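Side-chain contacts in Sodium/calcium exchanger membrane region domain-containing protein (Archaeoglobus fulgidus, PDB 4KPP), which probably exchanges protons for calcium ions across the membrane as an H+/Ca2+ antiporter of the sodium/calcium exchanger family: residues Y361-S364 with A365-I369; L134-G137 with I138-E141; L110-G113 with I114-L118; F227-G230 with L231-T234. All coordinates share one frame; numbering follows the deposited sequence.

All four contacts are local, each between neighbouring turns of chain, but their chemistry follows their place in the fold. Interactions 1, 3 and 4 lie within single helices, 357-377, 96-127 and 224-237, whereas interaction 2 leads from a turn after strand 131-133 into helix 138-152. Interaction 3 is the most central and is buried; its backbone shifts to a wider pi-type turn beside a tryptophan. Interaction 4 is also buried and adds a threonine hydroxyl to regular helix bonding. Interactions 1 and 2 are partly buried: the first is almost wholly apolar, the second mixes carboxylates and an arginine, with its leucine close to the calcium ion. Centres of interactions 2 and 4 are about 39 Å apart.

Interaction 1: residues Y361-S364 with A365-I369; sequences YIIS and AIYII
The tight side of this helix turn is where CG2 of Ile-363 presses against the ring of Tyr-367, one turn on. The methyl carbon reaches Tyr-367 CE2 at 3.5 Å and Tyr-367 CD2 at 3.9 Å, the two side chains crossing at a slant. With chi1 of -56°, Ile-363 carries CG2 opposite its own backbone N, which swings this branch forward along the helix to the tyrosine. Leu-319, Ala-322 and Gln-323 of helix 311-331 and Leu-347 of helix 338-353 pack on the tyrosine side chain, so this side of the helix is buried.

The surface side is looser. Ile-362 and Ile-366 run alongside each other in the same direction, meeting through Ile-362 CG2 and Ile-366 CD1 at 4.0 Å. Underneath, the regular i to i+4 bonds continue; Tyr-367 N gives a nearly straight one (171°) to Ile-363 O, at 2.9 Å. The hydroxyl of Ser-364 turns back to Arg-360 O, so a buried polar group is satisfied within its own helix.

With backbone polar atoms paired along the turn and isoleucines on its outer side, this is chemistry suited to a predicted transmembrane helix: apolar toward the probable lipid, aromatic packing toward the protein.

Interaction 2: residues L134-G137 with I138-E141; sequences LDDG and IRLE
Ile-138 and Leu-134 meet on the buried side of the turn that leads into helix 138-152, Ile-138 CG1 lying 4.0 Å from Leu-134 CB. The isoleucine's chi1 of -82° sets CG1 beside its own backbone N, back toward the preceding loop. Met-275 and Asn-276 of helix 271-285 pack against this pair, on Leu-134 and Ile-138 respectively. The side chain of Leu-134 is also about 6 Å from the bound calcium ion.

A different side of the turn carries the charges. Arg-139 runs out extended from CG to NE, its CG passing 3.4 Å from Asp-136 O. Its guanidinium is turned so that Asp-136 OD1, 4.4 Å from Arg-139 NH1, lies well out of the guanidinium plane; the two attract as charges without an N-H aimed between them. The arginine's salt bridge goes instead from NH2 to Glu-381 of helix 379-393.

The backbone closes a type I beta turn from Asp-135 to Ile-138 with a weak bond, then Arg-139 N binds Asp-136 O at 3.3 Å and Leu-140 N binds Gly-137 O at 3.1 Å, both donors standing above the carbonyl planes.

Glu-141 starts from a strained torsion, chi1 10°, with CG almost eclipsing its own N, and then bends at chi2 (-82°) to fold back. OE1 is bonded to Tyr-176 OH. The other oxygen, OE2, comes to 2.8 Å from Gly-137 O, a spacing that would be unfavourable for two bare acceptors and so may favour a protonated carboxyl.

Interaction 3: residues L110-G113 with I114-L118; sequences LLIG and IGWSL
Leu-110 O and Gly-115 N, five residues on, make a wider pi-type turn with their 3.1 Å bond in helix 96-127, predicted to span the membrane over much of its length. Ile-114 N, the ordinary i+4 donor, shares the same oxygen at 2.8 Å. The two arrive differently: Gly-115 N lies in the carbonyl plane, whereas Ile-114 N stands 39° out of it. The shift carries on at the next residue, where Leu-111 O takes Trp-116 N in plane, at 2.9 Å. Gly-115 N, although near Leu-111 O, makes a poor angle there.

Ser-117 OG has two carbonyls within reach, Gly-113 O at 2.8 Å and Ile-114 O at 2.9 Å, and its single proton may go to either. Chi1 of 69° puts the hydroxyl between backbone N and carbonyl carbon, facing back along the helix to both. The indole N-H of Trp-116 leaves the turn for a weak bond to Leu-278 O. The Trp-116 side chain, which also touches Ala-327 and Leu-331 of helix 311-331, is about 9 Å from the calcium ion.

Against one face of Trp-116, Ile-112 makes a CH-pi contact: its CG1 is 4.0 Å from the centroid of the six-membered ring, 11° off the normal.

Interaction 4: residues F227-G230 with L231-T234; sequences FSEG and LLET
This is a turn-to-turn contact inside one helix, 224-237, in the second half of the chain, and it is plain structural packing away from the calcium site. Phe-227 and Leu-231 carry its apolar part. They lie alongside each other pointing the same way, with Leu-231 CD1 3.9 Å from Phe-227 CZ. The phenylalanine has CG opposite its backbone N (chi1 174°), which sends the ring forward along the helix to meet that methyl.

Round the helix, Leu-232 slants across Glu-229, whose chain bends at chi2 and leaves OE1 4.0 Å from Leu-232 CD1. This is a touch between a carboxylate and a methyl group; both carboxylate oxygens also have polar partners outside the turn, OE2 bonding weakly with Tyr-96 OH.

The polar detail is at Gly-230 O, gripped twice by one residue. Thr-234 gives it a backbone bond from N and a second bond from OG1, each 2.9 Å long, and the two donors come from opposite faces of the carbonyl plane. Thr-234 OG1 sits beside its own backbone N (chi1 -65°), and this turns the hydroxyl back to the preceding turn, where its proton is used within the helix. Ser-228 OG does likewise with Val-224 O, while Glu-233 OE1 forms a salt bridge to nearby Arg-236.

Several helices pack against the turn: Phe-227 rests on Thr-36 and Ser-39 of helix 32-60, Leu-231 on Ile-249 and Ala-250 of helix 242-267, Ser-228 on helix 76-91, and Leu-232 on Tyr-96 and Tyr-99 of helix 96-127.

Interaction 1: residues Y361-S364 with A365-I369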
ATOM      1  N   TYR A 361      -9.175 -21.797   0.826  1.00 28.09           N
ATOM      2  CA  TYR A 361      -8.439 -22.775   0.029  1.00 36.48           C
ATOM      3  C   TYR A 361      -8.951 -22.861  -1.406  1.00 39.03           C
ATOM      4  O   TYR A 361      -8.165 -23.006  -2.344  1.00 39.82           O
ATOM      5  CB  TYR A 361      -8.464 -24.153   0.692  1.00 39.50           C
ATOM      6  CG  TYR A 361      -7.425 -24.324   1.778  1.00 42.03           C
ATOM      7  CD1 TYR A 361      -6.104 -24.620   1.463  1.00 42.97           C
ATOM      8  CD2 TYR A 361      -7.763 -24.192   3.119  1.00 43.29           C
ATOM      9  CE1 TYR A 361      -5.149 -24.779   2.452  1.00 44.85           C
ATOM     10  CE2 TYR A 361      -6.815 -24.350   4.116  1.00 44.68           C
ATOM     11  CZ  TYR A 361      -5.510 -24.643   3.777  1.00 44.29           C
ATOM     12  OH  TYR A 361      -4.564 -24.798   4.764  1.00 43.74           O
ATOM     13  N   ILE A 362     -10.267 -22.764  -1.574  1.00 37.66           N
ATOM     14  CA  ILE A 362     -10.870 -22.811  -2.901  1.00 38.95           C
ATOM     15  C   ILE A 362     -10.404 -21.638  -3.759  1.00 37.37           C
ATOM     16  O   ILE A 362      -9.953 -21.829  -4.889  1.00 38.75           O
ATOM     17  CB  ILE A 362     -12.414 -22.834  -2.829  1.00 36.61           C
ATOM     18  CG1 ILE A 362     -12.905 -24.202  -2.356  1.00 39.55           C
ATOM     19  CG2 ILE A 362     -13.019 -22.510  -4.188  1.00 33.25           C
ATOM     20  CD1 ILE A 362     -14.404 -24.270  -2.136  1.00 42.71           C
ATOM     21  N   ILE A 363     -10.508 -20.430  -3.213  1.00 33.80           N
ATOM     22  CA  ILE A 363     -10.095 -19.227  -3.928  1.00 30.85           C
ATOM     23  C   ILE A 363      -8.584 -19.219  -4.171  1.00 29.08           C
ATOM     24  O   ILE A 363      -8.124 -18.773  -5.221  1.00 28.70           O
ATOM     25  CB  ILE A 363     -10.526 -17.942  -3.187  1.00 31.41           C
ATOM     26  CG1 ILE A 363     -12.035 -17.946  -2.946  1.00 31.39           C
ATOM     27  CG2 ILE A 363     -10.141 -16.707  -3.982  1.00 25.68           C
ATOM     28  CD1 ILE A 363     -12.852 -17.980  -4.214  1.00 33.39           C
ATOM     29  N   SER A 364      -7.820 -19.722  -3.204  1.00 28.35           N
ATOM     30  CA  SER A 364      -6.378 -19.880  -3.383  1.00 26.52           C
ATOM     31  C   SER A 364      -6.086 -20.772  -4.584  1.00 30.52           C
ATOM     32  O   SER A 364      -5.275 -20.421  -5.442  1.00 30.76           O
ATOM     33  CB  SER A 364      -5.722 -20.478  -2.135  1.00 24.57           C
ATOM     34  OG  SER A 364      -5.796 -19.597  -1.031  1.00 27.56           O
ATOM     35  N   ALA A 365      -6.754 -21.922  -4.637  1.00 27.68           N
ATOM     36  CA  ALA A 365      -6.591 -22.865  -5.740  1.00 29.58           C
ATOM     37  C   ALA A 365      -6.961 -22.234  -7.079  1.00 34.05           C
ATOM     38  O   ALA A 365      -6.266 -22.421  -8.077  1.00 38.74           O
ATOM     39  CB  ALA A 365      -7.420 -24.119  -5.497  1.00 29.63           C
ATOM     40  N   ILE A 366      -8.056 -21.478  -7.095  1.00 33.69           N
ATOM     41  CA  ILE A 366      -8.522 -20.834  -8.319  1.00 33.27           C
ATOM     42  C   ILE A 366      -7.529 -19.787  -8.834  1.00 34.07           C
ATOM     43  O   ILE A 366      -7.218 -19.756 -10.025  1.00 34.47           O
ATOM     44  CB  ILE A 366      -9.929 -20.216  -8.133  1.00 31.44           C
ATOM     45  CG1 ILE A 366     -10.954 -21.321  -7.865  1.00 35.05           C
ATOM     46  CG2 ILE A 366     -10.333 -19.413  -9.358  1.00 27.16           C
ATOM     47  CD1 ILE A 366     -12.383 -20.836  -7.768  1.00 36.14           C
ATOM     48  N   TYR A 367      -7.029 -18.945  -7.934  1.00 31.94           N
ATOM     49  CA  TYR A 367      -6.000 -17.966  -8.275  1.00 30.76           C
ATOM     50  C   TYR A 367      -4.816 -18.638  -8.955  1.00 30.94           C
ATOM     51  O   TYR A 367      -4.380 -18.221 -10.025  1.00 31.72           O
ATOM     52  CB  TYR A 367      -5.501 -17.259  -7.016  1.00 31.02           C
ATOM     53  CG  TYR A 367      -6.349 -16.099  -6.547  1.00 31.15           C
ATOM     54  CD1 TYR A 367      -6.924 -15.215  -7.451  1.00 32.35           C
ATOM     55  CD2 TYR A 367      -6.561 -15.882  -5.194  1.00 31.91           C
ATOM     56  CE1 TYR A 367      -7.691 -14.148  -7.017  1.00 32.91           C
ATOM     57  CE2 TYR A 367      -7.321 -14.823  -4.751  1.00 35.03           C
ATOM     58  CZ  TYR A 367      -7.886 -13.958  -5.663  1.00 35.28           C
ATOM     59  OH  TYR A 367      -8.646 -12.906  -5.209  1.00 34.99           O
ATOM     60  N   ILE A 368      -4.304 -19.685  -8.318  1.00 30.19           N
ATOM     61  CA  ILE A 368      -3.134 -20.397  -8.810  1.00 32.70           C
ATOM     62  C   ILE A 368      -3.412 -21.099 -10.134  1.00 34.63           C
ATOM     63  O   ILE A 368      -2.629 -20.993 -11.078  1.00 33.46           O
ATOM     64  CB  ILE A 368      -2.633 -21.425  -7.778  1.00 36.50           C
ATOM     65  CG1 ILE A 368      -2.175 -20.715  -6.501  1.00 37.59           C
ATOM     66  CG2 ILE A 368      -1.501 -22.259  -8.358  1.00 36.98           C
ATOM     67  CD1 ILE A 368      -1.754 -21.660  -5.389  1.00 38.76           C
ATOM     68  N   ILE A 369      -4.531 -21.813 -10.201  1.00 33.78           N
ATOM     69  CA  ILE A 369      -4.865 -22.575 -11.398  1.00 32.12           C
ATOM     70  C   ILE A 369      -5.173 -21.657 -12.585  1.00 32.98           C
ATOM     71  O   ILE A 369      -4.828 -21.974 -13.717  1.00 33.15           O
ATOM     72  CB  ILE A 369      -6.008 -23.583 -11.131  1.00 32.54           C
ATOM     73  CG1 ILE A 369      -5.526 -24.665 -10.161  1.00 31.38           C
ATOM     74  CG2 ILE A 369      -6.488 -24.225 -12.421  1.00 32.68           C
ATOM     75  CD1 ILE A 369      -6.588 -25.661  -9.772  1.00 33.15           C
TER

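Interaction 2: residues L134-G137 with I138-E141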
ATOM      1  N   LEU A 134      -0.296  -0.510 -19.968  1.00 42.90           N
ATOM      2  CA  LEU A 134       0.751  -0.089 -19.045  1.00 39.53           C
ATOM      3  C   LEU A 134       2.081   0.146 -19.763  1.00 39.87           C
ATOM      4  O   LEU A 134       2.324  -0.403 -20.837  1.00 42.05           O
ATOM      5  CB  LEU A 134       0.935  -1.117 -17.924  1.00 39.59           C
ATOM      6  CG  LEU A 134      -0.229  -1.387 -16.963  1.00 41.08           C
ATOM      7  CD1 LEU A 134      -1.081  -0.136 -16.741  1.00 39.73           C
ATOM      8  CD2 LEU A 134      -1.082  -2.554 -17.439  1.00 42.05           C
ATOM      9  N   ASP A 135       2.942   0.958 -19.157  1.00 43.24           N
ATOM     10  CA  ASP A 135       4.248   1.279 -19.731  1.00 47.14           C
ATOM     11  C   ASP A 135       5.159   0.055 -19.743  1.00 48.34           C
ATOM     12  O   ASP A 135       4.877  -0.943 -19.081  1.00 49.45           O
ATOM     13  CB  ASP A 135       4.917   2.404 -18.936  1.00 49.90           C
ATOM     14  CG  ASP A 135       3.932   3.468 -18.488  1.00 57.33           C
ATOM     15  OD1 ASP A 135       3.693   4.427 -19.253  1.00 61.83           O
ATOM     16  OD2 ASP A 135       3.392   3.342 -17.368  1.00 59.74           O
ATOM     17  N   ASP A 136       6.255   0.139 -20.491  1.00 48.56           N
ATOM     18  CA  ASP A 136       7.220  -0.954 -20.566  1.00 48.43           C
ATOM     19  C   ASP A 136       7.993  -1.100 -19.262  1.00 42.53           C
ATOM     20  O   ASP A 136       8.505  -2.178 -18.954  1.00 39.11           O
ATOM     21  CB  ASP A 136       8.201  -0.736 -21.720  1.00 55.14           C
ATOM     22  CG  ASP A 136       7.544  -0.864 -23.078  1.00 63.68           C
ATOM     23  OD1 ASP A 136       6.532  -1.590 -23.184  1.00 64.93           O
ATOM     24  OD2 ASP A 136       8.043  -0.244 -24.042  1.00 68.81           O
ATOM     25  N   GLY A 137       8.078  -0.011 -18.503  1.00 37.79           N
ATOM     26  CA  GLY A 137       8.822   0.000 -17.257  1.00 34.46           C
ATOM     27  C   GLY A 137       8.197  -0.870 -16.186  1.00 34.86           C
ATOM     28  O   GLY A 137       8.844  -1.204 -15.199  1.00 36.71           O
ATOM     29  N   ILE A 138       6.937  -1.240 -16.387  1.00 34.24           N
ATOM     30  CA  ILE A 138       6.212  -2.089 -15.447  1.00 29.25           C
ATOM     31  C   ILE A 138       6.879  -3.459 -15.289  1.00 28.71           C
ATOM     32  O   ILE A 138       6.779  -4.089 -14.235  1.00 29.94           O
ATOM     33  CB  ILE A 138       4.710  -2.199 -15.848  1.00 39.52           C
ATOM     34  CG1 ILE A 138       3.945  -0.981 -15.332  1.00 41.71           C
ATOM     35  CG2 ILE A 138       4.052  -3.447 -15.287  1.00 34.38           C
ATOM     36  CD1 ILE A 138       4.035  -0.808 -13.825  1.00 37.67           C
ATOM     37  N   ARG A 139       7.593  -3.900 -16.323  1.00 29.93           N
ATOM     38  CA  ARG A 139       8.298  -5.183 -16.280  1.00 27.66           C
ATOM     39  C   ARG A 139       9.262  -5.277 -15.098  1.00 26.10           C
ATOM     40  O   ARG A 139       9.575  -6.369 -14.629  1.00 28.67           O
ATOM     41  CB  ARG A 139       9.054  -5.439 -17.584  1.00 28.89           C
ATOM     42  CG  ARG A 139       8.182  -5.526 -18.825  1.00 32.80           C
ATOM     43  CD  ARG A 139       8.973  -6.114 -19.985  1.00 40.69           C
ATOM     44  NE  ARG A 139       8.460  -5.704 -21.291  1.00 45.64           N
ATOM     45  CZ  ARG A 139       7.550  -6.380 -21.985  1.00 47.42           C
ATOM     46  NH1 ARG A 139       7.148  -5.931 -23.166  1.00 51.46           N
ATOM     47  NH2 ARG A 139       7.041  -7.503 -21.498  1.00 46.34           N
ATOM     48  N   LEU A 140       9.733  -4.127 -14.631  1.00 25.95           N
ATOM     49  CA  LEU A 140      10.570  -4.058 -13.443  1.00 27.56           C
ATOM     50  C   LEU A 140       9.783  -4.575 -12.239  1.00 27.61           C
ATOM     51  O   LEU A 140      10.175  -5.558 -11.608  1.00 29.40           O
ATOM     52  CB  LEU A 140      11.020  -2.612 -13.197  1.00 29.12           C
ATOM     53  CG  LEU A 140      12.322  -2.307 -12.441  1.00 32.41           C
ATOM     54  CD1 LEU A 140      12.245  -0.927 -11.797  1.00 30.15           C
ATOM     55  CD2 LEU A 140      12.691  -3.360 -11.405  1.00 33.69           C
ATOM     56  N   GLU A 141       8.676  -3.906 -11.926  1.00 24.86           N
ATOM     57  CA  GLU A 141       7.872  -4.277 -10.766  1.00 29.94           C
ATOM     58  C   GLU A 141       7.317  -5.693 -10.884  1.00 26.42           C
ATOM     59  O   GLU A 141       7.162  -6.381  -9.881  1.00 29.92           O
ATOM     60  CB  GLU A 141       6.738  -3.273 -10.510  1.00 33.66           C
ATOM     61  CG  GLU A 141       6.524  -2.248 -11.604  1.00 39.74           C
ATOM     62  CD  GLU A 141       7.475  -1.068 -11.506  1.00 46.28           C
ATOM     63  OE1 GLU A 141       7.584  -0.474 -10.411  1.00 47.53           O
ATOM     64  OE2 GLU A 141       8.113  -0.735 -12.526  1.00 47.52           O
TER

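Interaction 3: residues L110-G113 with I114-L118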
ATOM      1  N   LEU A 110      -6.824  -5.921  -0.577  1.00 24.21           N
ATOM      2  CA  LEU A 110      -7.726  -4.807  -0.840  1.00 31.31           C
ATOM      3  C   LEU A 110      -7.181  -3.942  -1.966  1.00 29.31           C
ATOM      4  O   LEU A 110      -7.933  -3.425  -2.790  1.00 31.03           O
ATOM      5  CB  LEU A 110      -7.898  -3.954   0.417  1.00 36.69           C
ATOM      6  CG  LEU A 110      -8.891  -2.795   0.338  1.00 39.19           C
ATOM      7  CD1 LEU A 110     -10.285  -3.249   0.755  1.00 39.27           C
ATOM      8  CD2 LEU A 110      -8.415  -1.618   1.179  1.00 38.05           C
ATOM      9  N   LEU A 111      -5.861  -3.793  -1.992  1.00 24.01           N
ATOM     10  CA  LEU A 111      -5.196  -2.957  -2.980  1.00 25.05           C
ATOM     11  C   LEU A 111      -5.439  -3.492  -4.388  1.00 24.86           C
ATOM     12  O   LEU A 111      -5.726  -2.737  -5.313  1.00 27.59           O
ATOM     13  CB  LEU A 111      -3.697  -2.928  -2.699  1.00 24.97           C
ATOM     14  CG  LEU A 111      -2.882  -1.668  -2.983  1.00 26.28           C
ATOM     15  CD1 LEU A 111      -1.469  -2.076  -3.368  1.00 24.17           C
ATOM     16  CD2 LEU A 111      -3.506  -0.761  -4.043  1.00 25.12           C
ATOM     17  N   ILE A 112      -5.315  -4.802  -4.547  1.00 25.15           N
ATOM     18  CA  ILE A 112      -5.518  -5.422  -5.847  1.00 28.83           C
ATOM     19  C   ILE A 112      -6.995  -5.662  -6.117  1.00 29.14           C
ATOM     20  O   ILE A 112      -7.510  -5.272  -7.164  1.00 32.48           O
ATOM     21  CB  ILE A 112      -4.737  -6.747  -5.967  1.00 29.87           C
ATOM     22  CG1 ILE A 112      -3.235  -6.474  -5.866  1.00 24.95           C
ATOM     23  CG2 ILE A 112      -5.076  -7.456  -7.280  1.00 29.03           C
ATOM     24  CD1 ILE A 112      -2.388  -7.712  -5.921  1.00 24.82           C
ATOM     25  N   GLY A 113      -7.674  -6.295  -5.164  1.00 28.93           N
ATOM     26  CA  GLY A 113      -9.073  -6.645  -5.322  1.00 29.96           C
ATOM     27  C   GLY A 113      -9.989  -5.452  -5.515  1.00 28.43           C
ATOM     28  O   GLY A 113     -10.914  -5.496  -6.323  1.00 28.35           O
ATOM     29  N   ILE A 114      -9.729  -4.383  -4.771  1.00 32.28           N
ATOM     30  CA  ILE A 114     -10.532  -3.170  -4.865  1.00 35.69           C
ATOM     31  C   ILE A 114      -9.829  -2.083  -5.674  1.00 34.49           C
ATOM     32  O   ILE A 114     -10.344  -1.636  -6.693  1.00 37.79           O
ATOM     33  CB  ILE A 114     -10.899  -2.626  -3.466  1.00 39.07           C
ATOM     34  CG1 ILE A 114     -11.790  -3.626  -2.724  1.00 39.77           C
ATOM     35  CG2 ILE A 114     -11.582  -1.268  -3.573  1.00 41.39           C
ATOM     36  CD1 ILE A 114     -13.113  -3.907  -3.416  1.00 39.87           C
ATOM     37  N   GLY A 115      -8.649  -1.674  -5.218  1.00 32.08           N
ATOM     38  CA  GLY A 115      -7.900  -0.599  -5.847  1.00 29.26           C
ATOM     39  C   GLY A 115      -7.637  -0.747  -7.338  1.00 30.13           C
ATOM     40  O   GLY A 115      -8.074   0.091  -8.128  1.00 27.35           O
ATOM     41  N   TRP A 116      -6.924  -1.802  -7.726  1.00 30.52           N
ATOM     42  CA  TRP A 116      -6.604  -2.033  -9.135  1.00 31.16           C
ATOM     43  C   TRP A 116      -7.855  -2.152  -9.998  1.00 33.95           C
ATOM     44  O   TRP A 116      -7.900  -1.636 -11.113  1.00 37.65           O
ATOM     45  CB  TRP A 116      -5.764  -3.299  -9.316  1.00 28.12           C
ATOM     46  CG  TRP A 116      -4.368  -3.214  -8.790  1.00 25.20           C
ATOM     47  CD1 TRP A 116      -3.876  -2.305  -7.896  1.00 25.97           C
ATOM     48  CD2 TRP A 116      -3.277  -4.077  -9.127  1.00 21.63           C
ATOM     49  NE1 TRP A 116      -2.546  -2.554  -7.653  1.00 25.77           N
ATOM     50  CE2 TRP A 116      -2.156  -3.635  -8.399  1.00 24.63           C
ATOM     51  CE3 TRP A 116      -3.140  -5.179  -9.976  1.00 20.36           C
ATOM     52  CZ2 TRP A 116      -0.914  -4.261  -8.494  1.00 24.19           C
ATOM     53  CZ3 TRP A 116      -1.909  -5.796 -10.065  1.00 25.19           C
ATOM     54  CH2 TRP A 116      -0.813  -5.337  -9.330  1.00 23.86           C
ATOM     55  N   SER A 117      -8.869  -2.837  -9.480  1.00 31.60           N
ATOM     56  CA  SER A 117     -10.093  -3.063 -10.239  1.00 32.92           C
ATOM     57  C   SER A 117     -10.909  -1.781 -10.383  1.00 33.13           C
ATOM     58  O   SER A 117     -11.362  -1.450 -11.477  1.00 32.39           O
ATOM     59  CB  SER A 117     -10.940  -4.158  -9.590  1.00 32.83           C
ATOM     60  OG  SER A 117     -11.475  -3.718  -8.356  1.00 35.76           O
ATOM     61  N   LEU A 118     -11.092  -1.071  -9.272  1.00 33.94           N
ATOM     62  CA  LEU A 118     -11.858   0.172  -9.253  1.00 36.78           C
ATOM     63  C   LEU A 118     -11.248   1.190 -10.210  1.00 35.71           C
ATOM     64  O   LEU A 118     -11.935   1.719 -11.087  1.00 36.31           O
ATOM     65  CB  LEU A 118     -11.893   0.745  -7.833  1.00 39.18           C
ATOM     66  CG  LEU A 118     -12.936   1.778  -7.387  1.00 48.18           C
ATOM     67  CD1 LEU A 118     -12.246   3.017  -6.824  1.00 51.81           C
ATOM     68  CD2 LEU A 118     -13.928   2.153  -8.488  1.00 49.72           C
TER

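Interaction 4: residues F227-G230 with L231-T234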
ATOM      1  N   PHE A 227      -6.493   5.477  16.783  1.00 22.95           N
ATOM      2  CA  PHE A 227      -7.295   4.979  15.676  1.00 18.65           C
ATOM      3  C   PHE A 227      -7.399   3.453  15.699  1.00 21.38           C
ATOM      4  O   PHE A 227      -8.473   2.903  15.466  1.00 22.92           O
ATOM      5  CB  PHE A 227      -6.741   5.464  14.333  1.00 20.86           C
ATOM      6  CG  PHE A 227      -7.436   4.862  13.143  1.00 23.13           C
ATOM      7  CD1 PHE A 227      -8.727   5.244  12.811  1.00 18.57           C
ATOM      8  CD2 PHE A 227      -6.804   3.902  12.366  1.00 23.30           C
ATOM      9  CE1 PHE A 227      -9.374   4.683  11.717  1.00 22.10           C
ATOM     10  CE2 PHE A 227      -7.443   3.337  11.275  1.00 23.22           C
ATOM     11  CZ  PHE A 227      -8.729   3.727  10.950  1.00 23.09           C
ATOM     12  N   SER A 228      -6.287   2.780  15.988  1.00 22.43           N
ATOM     13  CA  SER A 228      -6.253   1.318  16.001  1.00 26.73           C
ATOM     14  C   SER A 228      -7.012   0.750  17.198  1.00 26.99           C
ATOM     15  O   SER A 228      -7.805  -0.182  17.054  1.00 25.62           O
ATOM     16  CB  SER A 228      -4.811   0.797  16.008  1.00 25.75           C
ATOM     17  OG  SER A 228      -4.055   1.337  14.936  1.00 26.95           O
ATOM     18  N   GLU A 229      -6.764   1.314  18.377  1.00 23.34           N
ATOM     19  CA  GLU A 229      -7.463   0.892  19.583  1.00 27.45           C
ATOM     20  C   GLU A 229      -8.921   1.330  19.553  1.00 29.17           C
ATOM     21  O   GLU A 229      -9.786   0.662  20.118  1.00 34.46           O
ATOM     22  CB  GLU A 229      -6.772   1.434  20.838  1.00 31.48           C
ATOM     23  CG  GLU A 229      -5.351   0.920  21.044  1.00 34.00           C
ATOM     24  CD  GLU A 229      -5.276  -0.595  21.203  1.00 36.63           C
ATOM     25  OE1 GLU A 229      -6.284  -1.214  21.602  1.00 33.04           O
ATOM     26  OE2 GLU A 229      -4.198  -1.167  20.929  1.00 41.59           O
ATOM     27  N   GLY A 230      -9.185   2.456  18.897  1.00 25.66           N
ATOM     28  CA  GLY A 230     -10.544   2.931  18.723  1.00 25.40           C
ATOM     29  C   GLY A 230     -11.343   1.961  17.876  1.00 30.10           C
ATOM     30  O   GLY A 230     -12.485   1.631  18.201  1.00 36.19           O
ATOM     31  N   LEU A 231     -10.737   1.506  16.783  1.00 29.60           N
ATOM     32  CA  LEU A 231     -11.354   0.509  15.913  1.00 29.55           C
ATOM     33  C   LEU A 231     -11.657  -0.772  16.676  1.00 28.59           C
ATOM     34  O   LEU A 231     -12.777  -1.277  16.626  1.00 30.28           O
ATOM     35  CB  LEU A 231     -10.440   0.188  14.731  1.00 31.26           C
ATOM     36  CG  LEU A 231     -10.895   0.675  13.356  1.00 33.64           C
ATOM     37  CD1 LEU A 231      -9.916   0.221  12.287  1.00 28.21           C
ATOM     38  CD2 LEU A 231     -12.304   0.190  13.043  1.00 33.58           C
ATOM     39  N   LEU A 232     -10.653  -1.289  17.379  1.00 25.79           N
ATOM     40  CA  LEU A 232     -10.805  -2.518  18.155  1.00 25.23           C
ATOM     41  C   LEU A 232     -11.884  -2.391  19.220  1.00 24.10           C
ATOM     42  O   LEU A 232     -12.649  -3.326  19.448  1.00 27.60           O
ATOM     43  CB  LEU A 232      -9.478  -2.926  18.805  1.00 26.95           C
ATOM     44  CG  LEU A 232      -8.384  -3.469  17.884  1.00 26.51           C
ATOM     45  CD1 LEU A 232      -7.114  -3.764  18.672  1.00 25.72           C
ATOM     46  CD2 LEU A 232      -8.870  -4.714  17.158  1.00 27.77           C
ATOM     47  N   GLU A 233     -11.940  -1.232  19.868  1.00 27.07           N
ATOM     48  CA  GLU A 233     -12.943  -0.980  20.894  1.00 35.20           C
ATOM     49  C   GLU A 233     -14.343  -0.926  20.294  1.00 31.36           C
ATOM     50  O   GLU A 233     -15.268  -1.556  20.802  1.00 31.58           O
ATOM     51  CB  GLU A 233     -12.637   0.321  21.634  1.00 45.51           C
ATOM     52  CG  GLU A 233     -12.205   0.133  23.077  1.00 54.29           C
ATOM     53  CD  GLU A 233     -13.340  -0.319  23.973  1.00 60.11           C
ATOM     54  OE1 GLU A 233     -13.693  -1.518  23.940  1.00 61.02           O
ATOM     55  OE2 GLU A 233     -13.875   0.530  24.714  1.00 62.76           O
ATOM     56  N   THR A 234     -14.484  -0.170  19.209  1.00 26.38           N
ATOM     57  CA  THR A 234     -15.759  -0.040  18.512  1.00 28.24           C
ATOM     58  C   THR A 234     -16.311  -1.399  18.087  1.00 28.44           C
ATOM     59  O   THR A 234     -17.497  -1.677  18.261  1.00 26.47           O
ATOM     60  CB  THR A 234     -15.631   0.883  17.274  1.00 27.07           C
ATOM     61  OG1 THR A 234     -15.319   2.215  17.700  1.00 27.11           O
ATOM     62  CG2 THR A 234     -16.924   0.912  16.482  1.00 28.57           C
TER